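Local atomic coordinates of botulinum neurotoxin type G (Clostridium botulinum, PDB entry 3MPP), a protein that adheres to neuronal cell surfaces through its receptor-binding domain and carries its zinc-protease light chain into the host cytosol. Residues F71-P76 against K142-T147; K124-E129 against A156-N161. The protein carries 4 engineered substitutions. All coordinates share one frame; numbering follows the deposited sequence.

Contact 1. Residues F71-P76 against K142-T147; sequences FWVRTP and KWFSIT
F71 and I146 are a hydrogen-bonded pair of two antiparallel strands in the larger sheet of the N-terminal receptor-binding subdomain's beta sandwich: I146 N gives its hydrogen to F71 O at 2.8 Å, and F71 N returns a bond to I146 O. V73 and F144 repeat the exchange, with V73 N to F144 O at 3.0 Å. Both faces of the sheet here are tightly packed. On one, methyl groups cover rings: I146 CG2 stands 3.6 Å from the F71 ring centroid, 13° off its normal, while V73 CG1 lies over the F144 ring towards its rim. F71 CG sits between its backbone N and carbonyl carbon (chi1 63°), which lays the ring alongside I146. On the other face S145 CB rests over the W72 indole, 3.6 Å from the centroid of its five-membered ring, and W72 CB meets W143 CE3 at 3.8 Å. The R74 aliphatic chain crosses a face of W143, and R74 NH2 hydrogen-bonds to N141 O.

Beyond R74 the pairing is looser. T75 and K142 are joined through a water, which accepts from T75 N at 2.9 Å and donates to K142 O at 2.9 Å. Strand 67-74 is flanked on its other side by strand 195-204, and strand 144-150 by strand 156-160; helix 210-220 covers S145 and T147, and its last residue, Q220, takes the hydrogen bond of W72 NE1.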
# COMPACT_ATOMS: atom_id res chain seq x y z
N PHE A 71 -2.39 4.26 -13.44
CA PHE A 71 -1.51 4.87 -12.46
C PHE A 71 -1.87 4.33 -11.09
O PHE A 71 -2.93 3.72 -10.91
CB PHE A 71 -1.63 6.40 -12.48
CG PHE A 71 -2.99 6.91 -12.10
CD1 PHE A 71 -3.27 7.26 -10.79
CD2 PHE A 71 -3.98 7.05 -13.06
CE1 PHE A 71 -4.53 7.73 -10.44
CE2 PHE A 71 -5.23 7.51 -12.71
CZ PHE A 71 -5.51 7.85 -11.39
N TRP A 72 -0.98 4.53 -10.13
CA TRP A 72 -1.25 4.13 -8.76
C TRP A 72 -1.44 5.42 -7.99
O TRP A 72 -0.85 6.45 -8.34
CB TRP A 72 -0.08 3.36 -8.17
CG TRP A 72 0.20 2.03 -8.82
CD1 TRP A 72 0.44 1.79 -10.15
CD2 TRP A 72 0.30 0.77 -8.16
NE1 TRP A 72 0.68 0.45 -10.35
CE2 TRP A 72 0.60 -0.20 -9.14
CE3 TRP A 72 0.16 0.36 -6.83
CZ2 TRP A 72 0.76 -1.55 -8.83
CZ3 TRP A 72 0.33 -0.99 -6.52
CH2 TRP A 72 0.63 -1.93 -7.52
N VAL A 73 -2.26 5.38 -6.95
CA VAL A 73 -2.56 6.56 -6.16
C VAL A 73 -2.50 6.23 -4.66
O VAL A 73 -2.79 5.10 -4.27
CB VAL A 73 -3.96 7.13 -6.54
CG1 VAL A 73 -5.06 6.13 -6.19
CG2 VAL A 73 -4.21 8.47 -5.87
N ARG A 74 -2.10 7.21 -3.85
CA ARG A 74 -2.14 7.09 -2.39
C ARG A 74 -2.82 8.32 -1.85
O ARG A 74 -2.30 9.42 -1.99
CB ARG A 74 -0.74 7.09 -1.79
CG ARG A 74 -0.11 5.76 -1.52
CD ARG A 74 1.09 5.96 -0.61
NE ARG A 74 0.65 6.01 0.76
CZ ARG A 74 1.33 6.50 1.79
NH1 ARG A 74 2.54 7.04 1.65
NH2 ARG A 74 0.78 6.46 2.97
N THR A 75 -3.98 8.16 -1.22
CA THR A 75 -4.70 9.30 -0.69
C THR A 75 -4.87 9.15 0.82
O THR A 75 -5.14 8.06 1.31
CB THR A 75 -6.08 9.47 -1.41
OG1 THR A 75 -6.88 10.43 -0.73
CG2 THR A 75 -6.82 8.15 -1.46
N PRO A 76 -4.75 10.25 1.56
CA PRO A 76 -4.74 10.21 3.02
C PRO A 76 -6.09 9.86 3.63
O PRO A 76 -7.13 10.15 3.06
CB PRO A 76 -4.35 11.64 3.43
CG PRO A 76 -4.45 12.48 2.19
CD PRO A 76 -4.65 11.62 1.01
N LYS A 142 -3.21 3.83 1.34
CA LYS A 142 -2.34 2.80 0.78
C LYS A 142 -2.22 2.95 -0.72
O LYS A 142 -3.20 3.29 -1.38
CB LYS A 142 -2.92 1.41 1.06
CG LYS A 142 -3.04 1.07 2.54
CD LYS A 142 -3.45 -0.38 2.76
CE LYS A 142 -3.48 -0.66 4.25
NZ LYS A 142 -3.86 -2.04 4.64
N TRP A 143 -1.03 2.69 -1.26
CA TRP A 143 -0.87 2.62 -2.70
C TRP A 143 -1.82 1.58 -3.29
O TRP A 143 -1.87 0.45 -2.82
CB TRP A 143 0.56 2.23 -3.08
CG TRP A 143 1.54 3.33 -2.95
CD1 TRP A 143 2.55 3.42 -2.04
CD2 TRP A 143 1.61 4.51 -3.76
NE1 TRP A 143 3.26 4.59 -2.24
CE2 TRP A 143 2.70 5.27 -3.28
CE3 TRP A 143 0.87 5.00 -4.84
CZ2 TRP A 143 3.07 6.49 -3.85
CZ3 TRP A 143 1.23 6.22 -5.40
CH2 TRP A 143 2.32 6.95 -4.90
N PHE A 144 -2.56 1.96 -4.31
CA PHE A 144 -3.30 0.98 -5.07
C PHE A 144 -3.35 1.36 -6.54
O PHE A 144 -3.24 2.54 -6.88
CB PHE A 144 -4.70 0.69 -4.50
CG PHE A 144 -5.67 1.83 -4.60
CD1 PHE A 144 -6.44 2.00 -5.74
CD2 PHE A 144 -5.88 2.69 -3.53
CE1 PHE A 144 -7.37 3.03 -5.83
CE2 PHE A 144 -6.80 3.71 -3.61
CZ PHE A 144 -7.55 3.88 -4.76
N SER A 145 -3.44 0.35 -7.40
CA SER A 145 -3.36 0.55 -8.83
C SER A 145 -4.74 0.77 -9.40
O SER A 145 -5.70 0.11 -9.01
CB SER A 145 -2.74 -0.69 -9.50
OG SER A 145 -2.81 -0.60 -10.92
N ILE A 146 -4.85 1.71 -10.34
CA ILE A 146 -6.11 1.88 -11.04
C ILE A 146 -5.85 1.88 -12.53
O ILE A 146 -4.84 2.39 -12.99
CB ILE A 146 -6.87 3.16 -10.60
CG1 ILE A 146 -8.18 3.28 -11.39
CG2 ILE A 146 -6.01 4.38 -10.80
CD1 ILE A 146 -9.17 4.25 -10.79
N THR A 147 -6.77 1.28 -13.27
CA THR A 147 -6.71 1.24 -14.72
C THR A 147 -8.09 1.54 -15.26
O THR A 147 -9.07 0.88 -14.89
CB THR A 147 -6.24 -0.13 -15.25
OG1 THR A 147 -4.95 -0.45 -14.71
CG2 THR A 147 -6.14 -0.11 -16.78
O HOH W 1 -5.10 5.48 -1.12

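Contact 2. Residues K124-E129 against A156-N161; sequences KSIFFE and ANIYIN
Y159 N bonds to T147 O, fastening strand 156-160 into its own sheet while I158 and I160 reach from it to I126 and F128 of the opposing sheet. This is face-to-face packing in a beta sandwich, the concanavalin-like fold of the N-terminal receptor-binding subdomain. The evidence is geometric: the two strands run in nearly the same direction, 16° apart, yet their axes come no closer than 7.6 Å, and the contact is carried mainly by apolar side chains, which also touch backbone atoms.

Coming from facing strands, the I126 and I158 side chains overlap with their tips pointing opposite ways. I126 is fully extended, with CG1 anti to the backbone N (chi1 -179°), and this carries I126 CD1 to within 3.5 Å of A156 O. I158 CD1 touches I126 CG2 at 3.9 Å and reaches the opposite backbone, 3.7 Å from F127 C.

Strand 123-129 is an outermost strand of its sheet, bonded to strand 111-117, and Y139 meets the F128 ring edge-to-face. Across the contact, I160 CG1 lies over the centre of that same ring, 3.6 Å from its centroid and 13° off its normal, while I160 CD1 stands 3.6 Å from F128 CD2.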
# COMPACT_ATOMS: atom_id res chain seq x y z
N LYS A 124 -20.80 12.04 -18.22
CA LYS A 124 -21.16 10.77 -17.61
C LYS A 124 -19.94 10.20 -16.89
O LYS A 124 -18.81 10.23 -17.41
CB LYS A 124 -21.68 9.79 -18.66
CG LYS A 124 -22.26 8.51 -18.09
CD LYS A 124 -22.99 7.69 -19.16
CE LYS A 124 -24.40 8.22 -19.43
NZ LYS A 124 -24.42 9.55 -20.11
N SER A 125 -20.16 9.69 -15.69
CA SER A 125 -19.07 9.24 -14.86
C SER A 125 -19.20 7.78 -14.45
O SER A 125 -20.29 7.24 -14.38
CB SER A 125 -18.98 10.10 -13.61
OG SER A 125 -18.70 11.45 -13.95
N ILE A 126 -18.05 7.18 -14.16
CA ILE A 126 -17.99 5.86 -13.56
C ILE A 126 -17.01 6.01 -12.40
O ILE A 126 -16.12 6.85 -12.46
CB ILE A 126 -17.49 4.82 -14.58
CG1 ILE A 126 -17.43 3.43 -13.95
CG2 ILE A 126 -16.13 5.22 -15.13
CD1 ILE A 126 -17.12 2.34 -14.95
N PHE A 127 -17.18 5.22 -11.34
CA PHE A 127 -16.36 5.39 -10.15
C PHE A 127 -16.09 4.08 -9.41
O PHE A 127 -16.79 3.08 -9.62
CB PHE A 127 -17.04 6.39 -9.20
CG PHE A 127 -18.33 5.90 -8.62
CD1 PHE A 127 -18.33 5.09 -7.49
CD2 PHE A 127 -19.55 6.23 -9.22
CE1 PHE A 127 -19.51 4.63 -6.95
CE2 PHE A 127 -20.73 5.77 -8.68
CZ PHE A 127 -20.72 4.96 -7.55
N PHE A 128 -15.07 4.11 -8.57
CA PHE A 128 -14.81 3.04 -7.62
C PHE A 128 -14.92 3.62 -6.21
O PHE A 128 -14.32 4.65 -5.92
CB PHE A 128 -13.41 2.44 -7.84
CG PHE A 128 -12.97 1.49 -6.76
CD1 PHE A 128 -13.60 0.25 -6.60
CD2 PHE A 128 -11.91 1.81 -5.92
CE1 PHE A 128 -13.18 -0.63 -5.60
CE2 PHE A 128 -11.50 0.93 -4.93
CZ PHE A 128 -12.14 -0.30 -4.77
N GLU A 129 -15.69 2.96 -5.34
CA GLU A 129 -15.81 3.41 -3.95
C GLU A 129 -15.33 2.32 -3.01
O GLU A 129 -15.77 1.18 -3.13
CB GLU A 129 -17.27 3.75 -3.62
CG GLU A 129 -17.49 4.13 -2.14
CD GLU A 129 -18.90 4.65 -1.86
OE1 GLU A 129 -19.44 5.40 -2.69
OE2 GLU A 129 -19.46 4.32 -0.79
N ALA A 156 -16.88 1.87 -20.70
CA ALA A 156 -15.82 2.35 -19.85
C ALA A 156 -15.65 1.35 -18.72
O ALA A 156 -16.64 0.91 -18.14
CB ALA A 156 -16.15 3.73 -19.30
N ASN A 157 -14.41 0.99 -18.42
CA ASN A 157 -14.12 0.02 -17.36
C ASN A 157 -13.12 0.58 -16.35
O ASN A 157 -12.16 1.25 -16.73
CB ASN A 157 -13.54 -1.27 -17.95
CG ASN A 157 -14.39 -1.84 -19.07
OD1 ASN A 157 -14.60 -1.19 -20.10
ND2 ASN A 157 -14.85 -3.06 -18.89
N ILE A 158 -13.35 0.28 -15.08
CA ILE A 158 -12.39 0.61 -14.04
C ILE A 158 -11.86 -0.67 -13.43
O ILE A 158 -12.62 -1.49 -12.92
CB ILE A 158 -12.99 1.47 -12.91
CG1 ILE A 158 -13.43 2.83 -13.43
CG2 ILE A 158 -11.98 1.65 -11.78
CD1 ILE A 158 -13.78 3.79 -12.33
N TYR A 159 -10.55 -0.83 -13.49
CA TYR A 159 -9.88 -1.94 -12.83
C TYR A 159 -9.17 -1.40 -11.60
O TYR A 159 -8.57 -0.35 -11.65
CB TYR A 159 -8.84 -2.53 -13.77
CG TYR A 159 -9.42 -3.15 -15.01
CD1 TYR A 159 -9.57 -4.53 -15.11
CD2 TYR A 159 -9.81 -2.37 -16.08
CE1 TYR A 159 -10.10 -5.11 -16.25
CE2 TYR A 159 -10.34 -2.93 -17.23
CZ TYR A 159 -10.49 -4.30 -17.31
OH TYR A 159 -11.01 -4.87 -18.44
N ILE A 160 -9.24 -2.15 -10.50
CA ILE A 160 -8.51 -1.78 -9.29
C ILE A 160 -7.60 -2.93 -8.89
O ILE A 160 -8.05 -4.07 -8.71
CB ILE A 160 -9.46 -1.45 -8.14
CG1 ILE A 160 -10.33 -0.23 -8.49
CG2 ILE A 160 -8.67 -1.21 -6.84
CD1 ILE A 160 -9.56 1.08 -8.50
N ASN A 161 -6.31 -2.63 -8.74
CA ASN A 161 -5.33 -3.66 -8.42
C ASN A 161 -5.46 -4.85 -9.36
O ASN A 161 -5.48 -6.01 -8.94
CB ASN A 161 -5.44 -4.07 -6.95
CG ASN A 161 -4.78 -3.05 -6.00
OD1 ASN A 161 -3.99 -2.21 -6.42
ND2 ASN A 161 -5.13 -3.13 -4.73

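Contacts 1 and 2 lie about 13 Å apart, centre to centre, within the N-terminal receptor-binding subdomain. Their segments alternate along the chain: 71-76, 124-129, 142-147, 156-161. Strands 144-150 and 156-160 are sequence neighbours paired in one sheet, and N161 OD1 accepts from S145 N at 2.8 Å, joining the contacts directly. Contact 1 is pairing within that sheet; contact 2 packs it against the edge strand of the other, so together they show both kinds of cohesion in a sandwich. Contact 1 also looks outward: R74 NH2 makes a salt bridge to D426 and W143 NE1 a hydrogen bond to N232, linking the sandwich to the C-terminal trefoil subdomain.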